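Local coordinates for protein GLB-12 (Caenorhabditis elegans, PDB 4BJA) that binds heme as a globin, with a proposed redox signalling role essential for reproduction in the worm and probably oxygen-binding ability, at residues Glu42-Leu47 against Phe99-Thr104; Asp64-Leu69 against Phe145-Asn150; Thr123-Val128 against Glu208-Lys213. The protein carries 1 engineered substitution. One frame throughout, in Å; residues are numbered along the deposited sequence. Where two conformers were deposited one is given.

Contact 1 of 3, residues Glu42-Leu47 against Phe99-Thr104. With HEM (protoporphyrin IX containing Fe), chain B.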
# COMPACT_ATOMS: atom_id res chain seq x y z
N GLU A 42 -16.05 -8.29 13.43
CA GLU A 42 -16.84 -9.32 14.15
C GLU A 42 -15.91 -10.34 14.81
O GLU A 42 -16.14 -10.71 15.96
CB GLU A 42 -17.81 -10.00 13.22
CG GLU A 42 -18.94 -9.08 12.74
CD GLU A 42 -20.10 -9.83 12.09
OE1 GLU A 42 -19.88 -10.90 11.49
OE2 GLU A 42 -21.26 -9.33 12.16
N THR A 43 -14.87 -10.77 14.10
CA THR A 43 -13.91 -11.70 14.71
C THR A 43 -13.16 -11.10 15.91
O THR A 43 -12.94 -11.79 16.90
CB THR A 43 -12.95 -12.33 13.70
OG1 THR A 43 -12.30 -11.29 12.99
CG2 THR A 43 -13.72 -13.23 12.72
N TRP A 44 -12.74 -9.84 15.83
CA TRP A 44 -12.10 -9.18 16.93
C TRP A 44 -13.06 -9.09 18.13
O TRP A 44 -12.66 -9.30 19.29
CB TRP A 44 -11.64 -7.80 16.51
CG TRP A 44 -11.07 -6.94 17.63
CD1 TRP A 44 -11.72 -5.95 18.32
CD2 TRP A 44 -9.73 -6.97 18.13
NE1 TRP A 44 -10.88 -5.39 19.24
CE2 TRP A 44 -9.65 -5.99 19.16
CE3 TRP A 44 -8.58 -7.74 17.84
CZ2 TRP A 44 -8.45 -5.72 19.86
CZ3 TRP A 44 -7.42 -7.49 18.55
CH2 TRP A 44 -7.35 -6.48 19.55
N GLN A 45 -14.33 -8.74 17.86
CA GLN A 45 -15.31 -8.66 18.93
C GLN A 45 -15.67 -9.98 19.62
O GLN A 45 -16.11 -9.97 20.77
CB GLN A 45 -16.58 -8.02 18.39
CG GLN A 45 -16.35 -6.55 18.20
CD GLN A 45 -17.64 -5.86 17.99
OE1 GLN A 45 -18.34 -6.14 17.02
NE2 GLN A 45 -17.99 -4.95 18.89
N ARG A 46 -15.53 -11.10 18.91
CA ARG A 46 -15.81 -12.44 19.44
C ARG A 46 -14.83 -12.77 20.56
O ARG A 46 -15.14 -13.55 21.48
CB ARG A 46 -15.59 -13.50 18.38
CG ARG A 46 -16.60 -13.72 17.29
CD ARG A 46 -15.97 -14.82 16.35
NE ARG A 46 -16.55 -15.11 15.03
CZ ARG A 46 -17.73 -14.69 14.55
NH1 ARG A 46 -18.52 -13.89 15.26
NH2 ARG A 46 -18.12 -15.07 13.34
N LEU A 47 -13.64 -12.17 20.51
CA LEU A 47 -12.63 -12.41 21.55
C LEU A 47 -13.09 -12.03 22.95
O LEU A 47 -13.67 -10.96 23.17
CB LEU A 47 -11.36 -11.63 21.22
CG LEU A 47 -10.18 -12.23 20.41
CD1 LEU A 47 -10.44 -13.50 19.58
CD2 LEU A 47 -9.48 -11.11 19.65
N PHE A 99 -5.50 0.96 19.72
CA PHE A 99 -5.28 1.18 18.28
C PHE A 99 -6.01 0.13 17.46
O PHE A 99 -6.65 0.49 16.47
CB PHE A 99 -3.77 1.14 18.03
CG PHE A 99 -3.35 1.04 16.59
CD1 PHE A 99 -3.19 -0.20 15.96
CD2 PHE A 99 -3.00 2.20 15.90
CE1 PHE A 99 -2.74 -0.27 14.65
CE2 PHE A 99 -2.52 2.13 14.59
CZ PHE A 99 -2.42 0.89 13.96
N MET A 100 -5.91 -1.15 17.85
CA MET A 100 -6.62 -2.20 17.12
C MET A 100 -8.14 -2.12 17.29
O MET A 100 -8.89 -2.40 16.36
CB MET A 100 -6.10 -3.59 17.55
CG MET A 100 -4.64 -3.81 17.09
SD MET A 100 -4.57 -3.90 15.29
CE MET A 100 -6.19 -4.68 15.08
N GLU A 101 -8.59 -1.72 18.48
CA GLU A 101 -10.01 -1.55 18.77
C GLU A 101 -10.57 -0.47 17.83
O GLU A 101 -11.60 -0.64 17.18
CB GLU A 101 -10.19 -1.11 20.22
CG GLU A 101 -11.62 -0.69 20.58
CD GLU A 101 -12.69 -1.78 20.40
OE1 GLU A 101 -12.41 -3.00 20.20
OE2 GLU A 101 -13.88 -1.41 20.49
N GLN A 102 -9.88 0.64 17.77
CA GLN A 102 -10.37 1.80 16.99
C GLN A 102 -10.30 1.47 15.51
O GLN A 102 -11.22 1.78 14.71
CB GLN A 102 -9.43 2.96 17.19
CG GLN A 102 -9.38 3.68 18.49
CD GLN A 102 -8.31 4.79 18.36
OE1 GLN A 102 -7.15 4.62 18.78
NE2 GLN A 102 -8.68 5.87 17.68
N LEU A 103 -9.17 0.88 15.11
CA LEU A 103 -8.94 0.61 13.68
C LEU A 103 -9.99 -0.40 13.17
O LEU A 103 -10.59 -0.19 12.10
CB LEU A 103 -7.48 0.10 13.48
CG LEU A 103 -6.98 -0.26 12.12
CD1 LEU A 103 -7.29 0.88 11.08
CD2 LEU A 103 -5.45 -0.50 12.28
N THR A 104 -10.24 -1.47 13.92
CA THR A 104 -11.22 -2.48 13.45
C THR A 104 -12.64 -1.88 13.45
O THR A 104 -13.43 -2.18 12.57
CB THR A 104 -11.24 -3.77 14.25
OG1 THR A 104 -11.49 -3.51 15.64
CG2 THR A 104 -9.92 -4.57 14.06
CHA HEM B . 3.63 4.37 21.42
CHB HEM B . 1.17 1.34 18.55
CHC HEM B . 5.26 -0.92 17.43
CHD HEM B . 7.55 1.56 20.87
C1A HEM B . 2.65 3.78 20.70
C2A HEM B . 1.28 4.26 20.60
C3A HEM B . 0.62 3.39 19.80
C4A HEM B . 1.55 2.36 19.39
CMA HEM B . -0.87 3.41 19.37
CAA HEM B . 0.73 5.55 21.30
CBA HEM B . 0.25 6.58 20.26
CGA HEM B . 1.41 6.96 19.45
O1A HEM B . 2.48 7.27 20.04
O2A HEM B . 1.25 6.89 18.20
C1B HEM B . 2.10 0.53 17.98
C2B HEM B . 1.83 -0.40 16.89
C3B HEM B . 2.94 -1.01 16.58
C4B HEM B . 3.97 -0.51 17.46
CMB HEM B . 0.46 -0.60 16.21
CAB HEM B . 3.08 -2.05 15.44
CBB HEM B . 4.08 -2.90 15.46
C1C HEM B . 6.23 -0.44 18.25
C2C HEM B . 7.60 -0.89 18.26
C3C HEM B . 8.24 -0.20 19.20
C4C HEM B . 7.29 0.68 19.84
CMC HEM B . 8.19 -1.95 17.31
CAC HEM B . 9.73 -0.38 19.54
CBC HEM B . 10.35 0.66 20.08
C1D HEM B . 6.69 2.47 21.37
C2D HEM B . 6.93 3.27 22.54
C3D HEM B . 5.73 4.14 22.70
C4D HEM B . 4.86 3.79 21.61
CMD HEM B . 8.17 3.27 23.46
CAD HEM B . 5.46 5.16 23.82
CBD HEM B . 4.50 4.48 24.80
CGD HEM B . 5.09 3.32 25.60
O1D HEM B . 6.33 3.22 25.77
O2D HEM B . 4.30 2.51 26.09
NA HEM B . 2.79 2.61 19.96
NB HEM B . 3.45 0.45 18.32
NC HEM B . 6.09 0.52 19.23
ND HEM B . 5.43 2.80 20.85
FE HEM B . 4.42 1.60 19.61

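Contact 2 of 3, residues Asp64-Leu69 against Phe145-Asn150. With HEM (protoporphyrin IX containing Fe), chain B.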
# COMPACT_ATOMS: atom_id res chain seq x y z
N ASP A 64 10.69 -13.83 24.24
CA ASP A 64 11.08 -14.98 23.43
C ASP A 64 11.59 -14.61 22.05
O ASP A 64 12.44 -15.28 21.50
CB ASP A 64 9.91 -15.99 23.31
CG ASP A 64 9.35 -16.39 24.66
OD1 ASP A 64 10.12 -16.77 25.56
OD2 ASP A 64 8.12 -16.39 24.80
N ILE A 65 11.07 -13.53 21.47
CA ILE A 65 11.32 -13.32 20.06
C ILE A 65 12.31 -12.22 19.82
O ILE A 65 13.26 -12.40 19.07
CB ILE A 65 9.98 -13.02 19.30
CG1 ILE A 65 8.91 -14.10 19.59
CG2 ILE A 65 10.27 -12.86 17.81
CD1 ILE A 65 9.26 -15.51 19.08
N GLU A 66 12.10 -11.05 20.43
CA GLU A 66 12.96 -9.91 20.17
C GLU A 66 13.32 -9.28 21.52
O GLU A 66 12.77 -8.25 21.92
CB GLU A 66 12.21 -8.91 19.23
CG GLU A 66 13.07 -7.82 18.61
CD GLU A 66 14.08 -8.33 17.60
OE1 GLU A 66 13.77 -9.27 16.82
OE2 GLU A 66 15.21 -7.78 17.61
N PRO A 67 14.25 -9.91 22.25
CA PRO A 67 14.56 -9.42 23.59
C PRO A 67 15.25 -8.05 23.65
O PRO A 67 15.26 -7.45 24.74
CB PRO A 67 15.41 -10.55 24.21
CG PRO A 67 15.98 -11.25 22.97
CD PRO A 67 14.89 -11.20 21.96
N ASP A 68 15.80 -7.56 22.53
CA ASP A 68 16.28 -6.17 22.43
C ASP A 68 15.21 -5.16 22.87
O ASP A 68 15.53 -4.04 23.33
CB ASP A 68 16.71 -5.81 21.01
CG ASP A 68 18.19 -6.01 20.75
OD1 ASP A 68 18.90 -6.47 21.67
OD2 ASP A 68 18.65 -5.70 19.62
N LEU A 69 13.93 -5.55 22.73
CA LEU A 69 12.81 -4.66 23.08
C LEU A 69 12.55 -4.55 24.57
O LEU A 69 11.83 -3.67 25.01
CB LEU A 69 11.51 -5.07 22.33
CG LEU A 69 11.63 -4.89 20.81
CD1 LEU A 69 10.33 -5.35 20.14
CD2 LEU A 69 11.97 -3.43 20.40
N PHE A 145 8.28 -2.97 13.15
CA PHE A 145 6.84 -3.07 13.02
C PHE A 145 6.48 -4.43 12.47
O PHE A 145 5.50 -5.06 12.92
CB PHE A 145 6.32 -1.98 12.07
CG PHE A 145 6.68 -0.59 12.51
CD1 PHE A 145 6.39 -0.18 13.83
CD2 PHE A 145 7.39 0.26 11.66
CE1 PHE A 145 6.75 1.12 14.24
CE2 PHE A 145 7.75 1.54 12.07
CZ PHE A 145 7.43 1.96 13.36
N GLU A 146 7.28 -4.89 11.50
CA GLU A 146 7.07 -6.20 10.95
C GLU A 146 7.33 -7.32 12.01
O GLU A 146 6.55 -8.26 12.14
CB GLU A 146 7.98 -6.36 9.73
CG GLU A 146 7.82 -7.70 9.07
CD GLU A 146 8.77 -7.81 7.91
OE1 GLU A 146 9.97 -8.04 8.15
OE2 GLU A 146 8.35 -7.62 6.75
N ILE A 147 8.39 -7.16 12.81
CA ILE A 147 8.73 -8.16 13.81
C ILE A 147 7.54 -8.30 14.80
O ILE A 147 7.09 -9.41 15.13
CB ILE A 147 10.02 -7.75 14.54
CG1 ILE A 147 11.23 -7.96 13.61
CG2 ILE A 147 10.17 -8.56 15.89
CD1 ILE A 147 12.52 -7.30 14.01
N VAL A 148 6.99 -7.17 15.25
CA VAL A 148 5.91 -7.21 16.23
C VAL A 148 4.66 -7.80 15.60
O VAL A 148 4.00 -8.71 16.17
CB VAL A 148 5.63 -5.78 16.76
CG1 VAL A 148 4.34 -5.73 17.56
CG2 VAL A 148 6.82 -5.31 17.67
N ILE A 149 4.26 -7.25 14.45
CA ILE A 149 2.99 -7.69 13.85
C ILE A 149 3.08 -9.13 13.39
O ILE A 149 2.10 -9.84 13.48
CB ILE A 149 2.51 -6.75 12.75
CG1 ILE A 149 2.16 -5.44 13.42
CG2 ILE A 149 1.30 -7.39 12.01
CD1 ILE A 149 0.90 -5.48 14.21
N ASN A 150 4.27 -9.58 12.98
CA ASN A 150 4.38 -11.00 12.61
C ASN A 150 4.07 -11.95 13.77
O ASN A 150 3.52 -13.04 13.56
CB ASN A 150 5.77 -11.30 12.05
CG ASN A 150 5.89 -10.92 10.63
OD1 ASN A 150 4.88 -10.57 9.99
ND2 ASN A 150 7.09 -11.03 10.07
CHA HEM B . 3.63 4.37 21.42
CHB HEM B . 1.17 1.34 18.55
CHC HEM B . 5.26 -0.92 17.43
CHD HEM B . 7.55 1.56 20.87
C1A HEM B . 2.65 3.78 20.70
C2A HEM B . 1.28 4.26 20.60
C3A HEM B . 0.62 3.39 19.80
C4A HEM B . 1.55 2.36 19.39
CMA HEM B . -0.87 3.41 19.37
CAA HEM B . 0.73 5.55 21.30
CBA HEM B . 0.25 6.58 20.26
CGA HEM B . 1.41 6.96 19.45
O1A HEM B . 2.48 7.27 20.04
O2A HEM B . 1.25 6.89 18.20
C1B HEM B . 2.10 0.53 17.98
C2B HEM B . 1.83 -0.40 16.89
C3B HEM B . 2.94 -1.01 16.58
C4B HEM B . 3.97 -0.51 17.46
CMB HEM B . 0.46 -0.60 16.21
CAB HEM B . 3.08 -2.05 15.44
CBB HEM B . 4.08 -2.90 15.46
C1C HEM B . 6.23 -0.44 18.25
C2C HEM B . 7.60 -0.89 18.26
C3C HEM B . 8.24 -0.20 19.20
C4C HEM B . 7.29 0.68 19.84
CMC HEM B . 8.19 -1.95 17.31
CAC HEM B . 9.73 -0.38 19.54
CBC HEM B . 10.35 0.66 20.08
C1D HEM B . 6.69 2.47 21.37
C2D HEM B . 6.93 3.27 22.54
C3D HEM B . 5.73 4.14 22.70
C4D HEM B . 4.86 3.79 21.61
CMD HEM B . 8.17 3.27 23.46
CAD HEM B . 5.46 5.16 23.82
CBD HEM B . 4.50 4.48 24.80
CGD HEM B . 5.09 3.32 25.60
O1D HEM B . 6.33 3.22 25.77
O2D HEM B . 4.30 2.51 26.09
NA HEM B . 2.79 2.61 19.96
NB HEM B . 3.45 0.45 18.32
NC HEM B . 6.09 0.52 19.23
ND HEM B . 5.43 2.80 20.85
FE HEM B . 4.42 1.60 19.61

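Contact 3 of 3, residues Thr123-Val128 against Glu208-Lys213. With HEM (protoporphyrin IX containing Fe), chain B; SO4 (sulfate ion), chain C.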
# COMPACT_ATOMS: atom_id res chain seq x y z
N THR A 123 0.29 7.02 13.42
CA THR A 123 0.97 6.17 14.43
C THR A 123 2.37 5.85 13.94
O THR A 123 3.34 5.92 14.71
CB THR A 123 0.12 4.92 14.71
OG1 THR A 123 -1.18 5.33 15.16
CG2 THR A 123 0.72 4.00 15.80
N GLY A 124 2.50 5.53 12.65
CA GLY A 124 3.82 5.29 12.05
C GLY A 124 4.74 6.51 12.23
O GLY A 124 5.89 6.39 12.70
N ARG A 125 4.23 7.69 11.89
CA ARG A 125 5.02 8.92 12.02
C ARG A 125 5.42 9.20 13.46
O ARG A 125 6.54 9.67 13.70
CB ARG A 125 4.21 10.15 11.50
CG ARG A 125 3.88 10.06 10.01
CD ARG A 125 3.45 11.44 9.44
NE ARG A 125 2.43 12.06 10.28
CZ ARG A 125 1.12 11.86 10.14
NH1 ARG A 125 0.64 11.06 9.18
NH2 ARG A 125 0.27 12.49 10.95
N SER A 126 4.54 8.87 14.41
CA SER A 126 4.77 9.22 15.80
C SER A 126 5.90 8.40 16.39
O SER A 126 6.55 8.81 17.36
CB SER A 126 3.51 8.99 16.61
OG SER A 126 3.83 8.93 17.98
N HIS A 127 6.13 7.24 15.81
CA HIS A 127 7.21 6.37 16.33
C HIS A 127 8.59 6.88 16.05
O HIS A 127 9.57 6.35 16.61
CB HIS A 127 6.99 4.90 15.86
CG HIS A 127 5.99 4.15 16.69
ND1 HIS A 127 4.63 4.35 16.58
CD2 HIS A 127 6.15 3.22 17.67
CE1 HIS A 127 4.00 3.57 17.45
NE2 HIS A 127 4.90 2.89 18.13
N VAL A 128 8.72 7.88 15.17
CA VAL A 128 10.02 8.43 14.86
C VAL A 128 10.62 9.09 16.12
O VAL A 128 11.83 9.24 16.24
CB VAL A 128 9.94 9.41 13.68
CG1 VAL A 128 11.26 10.12 13.46
CG2 VAL A 128 9.51 8.65 12.39
N GLU A 208 9.19 5.85 7.66
CA GLU A 208 10.39 6.04 6.89
C GLU A 208 10.43 7.47 6.34
O GLU A 208 11.47 8.15 6.36
CB GLU A 208 10.44 5.01 5.79
CG GLU A 208 11.79 4.81 5.20
CD GLU A 208 12.77 4.08 6.14
OE1 GLU A 208 12.37 3.22 6.94
OE2 GLU A 208 13.97 4.37 6.02
N LEU A 209 9.28 7.93 5.87
CA LEU A 209 9.17 9.27 5.30
C LEU A 209 9.40 10.34 6.37
O LEU A 209 10.09 11.34 6.13
CB LEU A 209 7.79 9.45 4.66
CG LEU A 209 7.56 10.82 3.97
CD1 LEU A 209 8.60 11.09 2.90
CD2 LEU A 209 6.15 10.88 3.36
N GLU A 210 8.78 10.15 7.53
CA GLU A 210 8.90 11.12 8.59
C GLU A 210 10.34 11.21 9.09
O GLU A 210 10.85 12.32 9.35
CB GLU A 210 7.95 10.77 9.73
CG GLU A 210 8.04 11.72 10.95
CD GLU A 210 7.54 13.14 10.65
OE1 GLU A 210 6.81 13.36 9.67
OE2 GLU A 210 7.88 14.05 11.43
N ARG A 211 10.99 10.05 9.21
CA ARG A 211 12.39 10.07 9.59
C ARG A 211 13.26 10.78 8.54
O ARG A 211 14.14 11.60 8.90
CB ARG A 211 12.89 8.64 9.86
CG ARG A 211 14.37 8.61 10.14
CD ARG A 211 14.78 7.26 10.67
NE ARG A 211 14.68 6.22 9.65
CZ ARG A 211 15.01 4.95 9.83
NH1 ARG A 211 15.50 4.54 11.01
NH2 ARG A 211 14.86 4.08 8.84
N ALA A 212 13.02 10.52 7.25
CA ALA A 212 13.80 11.14 6.18
C ALA A 212 13.64 12.66 6.22
O ALA A 212 14.62 13.40 6.02
CB ALA A 212 13.43 10.60 4.82
N LYS A 213 12.43 13.13 6.49
CA LYS A 213 12.15 14.57 6.52
C LYS A 213 12.82 15.26 7.69
O LYS A 213 13.36 16.37 7.55
CB LYS A 213 10.65 14.84 6.57
CG LYS A 213 9.95 14.62 5.25
CD LYS A 213 8.47 14.89 5.43
CE LYS A 213 7.66 14.55 4.20
NZ LYS A 213 6.22 14.50 4.57
CHA HEM B . 3.63 4.37 21.42
CHB HEM B . 1.17 1.34 18.55
CHC HEM B . 5.26 -0.92 17.43
CHD HEM B . 7.55 1.56 20.87
C1A HEM B . 2.65 3.78 20.70
C2A HEM B . 1.28 4.26 20.60
C3A HEM B . 0.62 3.39 19.80
C4A HEM B . 1.55 2.36 19.39
CMA HEM B . -0.87 3.41 19.37
CAA HEM B . 0.73 5.55 21.30
CBA HEM B . 0.25 6.58 20.26
CGA HEM B . 1.41 6.96 19.45
O1A HEM B . 2.48 7.27 20.04
O2A HEM B . 1.25 6.89 18.20
C1B HEM B . 2.10 0.53 17.98
C2B HEM B . 1.83 -0.40 16.89
C3B HEM B . 2.94 -1.01 16.58
C4B HEM B . 3.97 -0.51 17.46
CMB HEM B . 0.46 -0.60 16.21
CAB HEM B . 3.08 -2.05 15.44
CBB HEM B . 4.08 -2.90 15.46
C1C HEM B . 6.23 -0.44 18.25
C2C HEM B . 7.60 -0.89 18.26
C3C HEM B . 8.24 -0.20 19.20
C4C HEM B . 7.29 0.68 19.84
CMC HEM B . 8.19 -1.95 17.31
CAC HEM B . 9.73 -0.38 19.54
CBC HEM B . 10.35 0.66 20.08
C1D HEM B . 6.69 2.47 21.37
C2D HEM B . 6.93 3.27 22.54
C3D HEM B . 5.73 4.14 22.70
C4D HEM B . 4.86 3.79 21.61
CMD HEM B . 8.17 3.27 23.46
CAD HEM B . 5.46 5.16 23.82
CBD HEM B . 4.50 4.48 24.80
CGD HEM B . 5.09 3.32 25.60
O1D HEM B . 6.33 3.22 25.77
O2D HEM B . 4.30 2.51 26.09
NA HEM B . 2.79 2.61 19.96
NB HEM B . 3.45 0.45 18.32
NC HEM B . 6.09 0.52 19.23
ND HEM B . 5.43 2.80 20.85
FE HEM B . 4.42 1.60 19.61
S SO4 C . 1.93 10.70 5.49
O1 SO4 C . 2.95 10.42 4.47
O2 SO4 C . 2.22 9.83 6.62
O3 SO4 C . 2.00 12.10 5.89
O4 SO4 C . 0.57 10.43 4.99

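Contact 1 of 3, residues Glu42-Leu47 against Phe99-Thr104
Trp44 of helix 34-46 meets Met100, Glu101 and Thr104 of helix 87-108 in a buried helix-helix contact, the A-to-E crossing of the globin fold. The short segments run roughly antiparallel, at 141°, their axes 10.6 Å apart, and the indole reaches across between them. CG of Trp44 stands opposite its backbone N (chi1 174°), which sends the ring straight out at the other helix. Three residues meet the ring, each differently. At its edge, near the ring plane, NE1 donates to Glu101 OE1 at 3.0 Å; the bond is bent (145° at the hydrogen) and reaches the oxygen nearly along its C-O bond. Over one face lies Thr104 OG1, 3.6 Å from Trp44 CD1. Obliquely to the six-membered ring Met100 makes an off-centre CH-pi contact, its CB 3.7 Å from Trp44 CH2. Thr104 OG1 turns back to donate to Met100 O at 2.9 Å, a carbonyl that also takes the backbone N of Thr104. An alanine in place of Trp44 is likely to leave Glu101 OE1 without its indole donor and open a gap beside Met100 and Thr104. Phe99, the residue before Met100, presents a ring face to the heme, CE1 being 3.6 Å from methyl CMB, while Leu156 of helix 144-160 packs against Trp44. Arg41 also binds Thr104 OG1, and the carboxylate of Glu101 is held by the indole N-H on OE1 and by the salt bridge of this arginine on OE2, which would probably stabilise its negative charge.

Contact 2 of 3, residues Asp64-Leu69 against Phe145-Asn150
A first torsion of -167° at Glu66, followed by a bend at chi2 (68°), lays its side chain across Ile147 at about a right angle, while Ile147 (chi1 -74°) turns CG2 and CD1 toward it. Both branches of the isoleucine are used: CD1 approaches Glu66 OE1 to 3.7 Å, and CG2 lies 3.9 Å from Glu66 CB. The meeting is van der Waals contact between an aliphatic surface and the stem and one oxygen of a carboxylate; no hydrogen bond joins the two segments. Three residues on, Leu69 follows in a type I turn closed by its own N on Glu66 O at 3.0 Å. This turn brings Leu69 CD1 within 4.3 Å of Val148 CG2, a looser apolar touch, and both residues continue to the heme. Leu69 CD2 reaches vinyl carbon CAC at 3.9 Å; Val148 CB lies 3.5 Å from CBB of the other vinyl, and its CG2 is 3.6 Å from methyl CMC. Ile149 CG1 also packs on CBB, and Phe145 points a ring edge at methine CHC. The contact thus forms part of the pocket wall along the vinyl-bearing side of the porphyrin. It joins the end of helix 50-65 and the turn after it to the start of helix 144-160, with Ile61 of helix 50-65 packing on both Leu69 and Val148, and helix 185-214 covering Phe145 and Ile149 on another side.

Contact 3 of 3, residues Thr123-Val128 against Glu208-Lys213
Val128 lays its CG2 methyl against the aliphatic stem of Glu210, 3.7 Å from both CB and CG, the two side chains crossing at a slant. Its other methyl, CG1, lies 4.2 Å from Arg211 CB. Glu210 CG also touches the backbone, sitting near Arg125 O. With chi1 at 177° and a bend at chi2, the glutamate reaches across to segment 123-128 while its carboxylate turns aside: OE1 is 3.9 Å from Arg125 CD and OE2 is hydrogen-bonded to Gln214. Opposite charges are therefore near, but no salt bridge forms; Arg125 instead sends NH1 to sulfate O2 (3.3 Å), which lies in the guanidinium plane. The ion, probably from the crystallisation liquor, is shared with Arg121. Here the C-terminal part of helix 113-126 and the residues after it pack on helix 185-214, the F and H helices of the globin fold, and the same F segment carries the heme ligand His127. NE2 of His127 binds the iron at 2.0 Å, and His92 supplies the other axial nitrogen, giving a bis-histidyl heme. At the ring edge away from the iron, ND1 donates to Thr123 O at 2.8 Å and almost straight (173°), in the plane of the imidazole but above that of the carbonyl. The backbone N of His127 reaches the same oxygen from the opposite face of the carbonyl plane; the side-chain bond helps fix the ring's rotation over the iron. Ser126 OG lies close to a heme propionate. On the H side, Arg211 NH2 forms a salt bridge with Glu208 OE2 (3.0 Å), while its NH1 bonds the carbonyls of Glu134 and Gln137. Leu209 and Ala212 pack on Glu208 and Ala212 of the second subunit, respectively.

In the fold
All three contacts reach the heme, from different parts of the globin fold. Contacts 1 and 2 lie on opposite sides of the chain's centre, their centres 21 Å apart and nearest atoms about 6 Å apart, with no direct touch. Contact 3 meets both: Phe99 CE2 of contact 1 packs on Thr123 OG1 at 3.5 Å, and Phe145 CZ of contact 2 on His127 CB at 3.9 Å. Aromatic rings thus link the heme-ligand segment to both other contacts. From His92, the second axial ligand, the Val148 side chain is about 6 Å away and that of Met100 about 10 Å. Along the chain, contacts 1 and 3 are in series, whereas contact 2 interleaves with each.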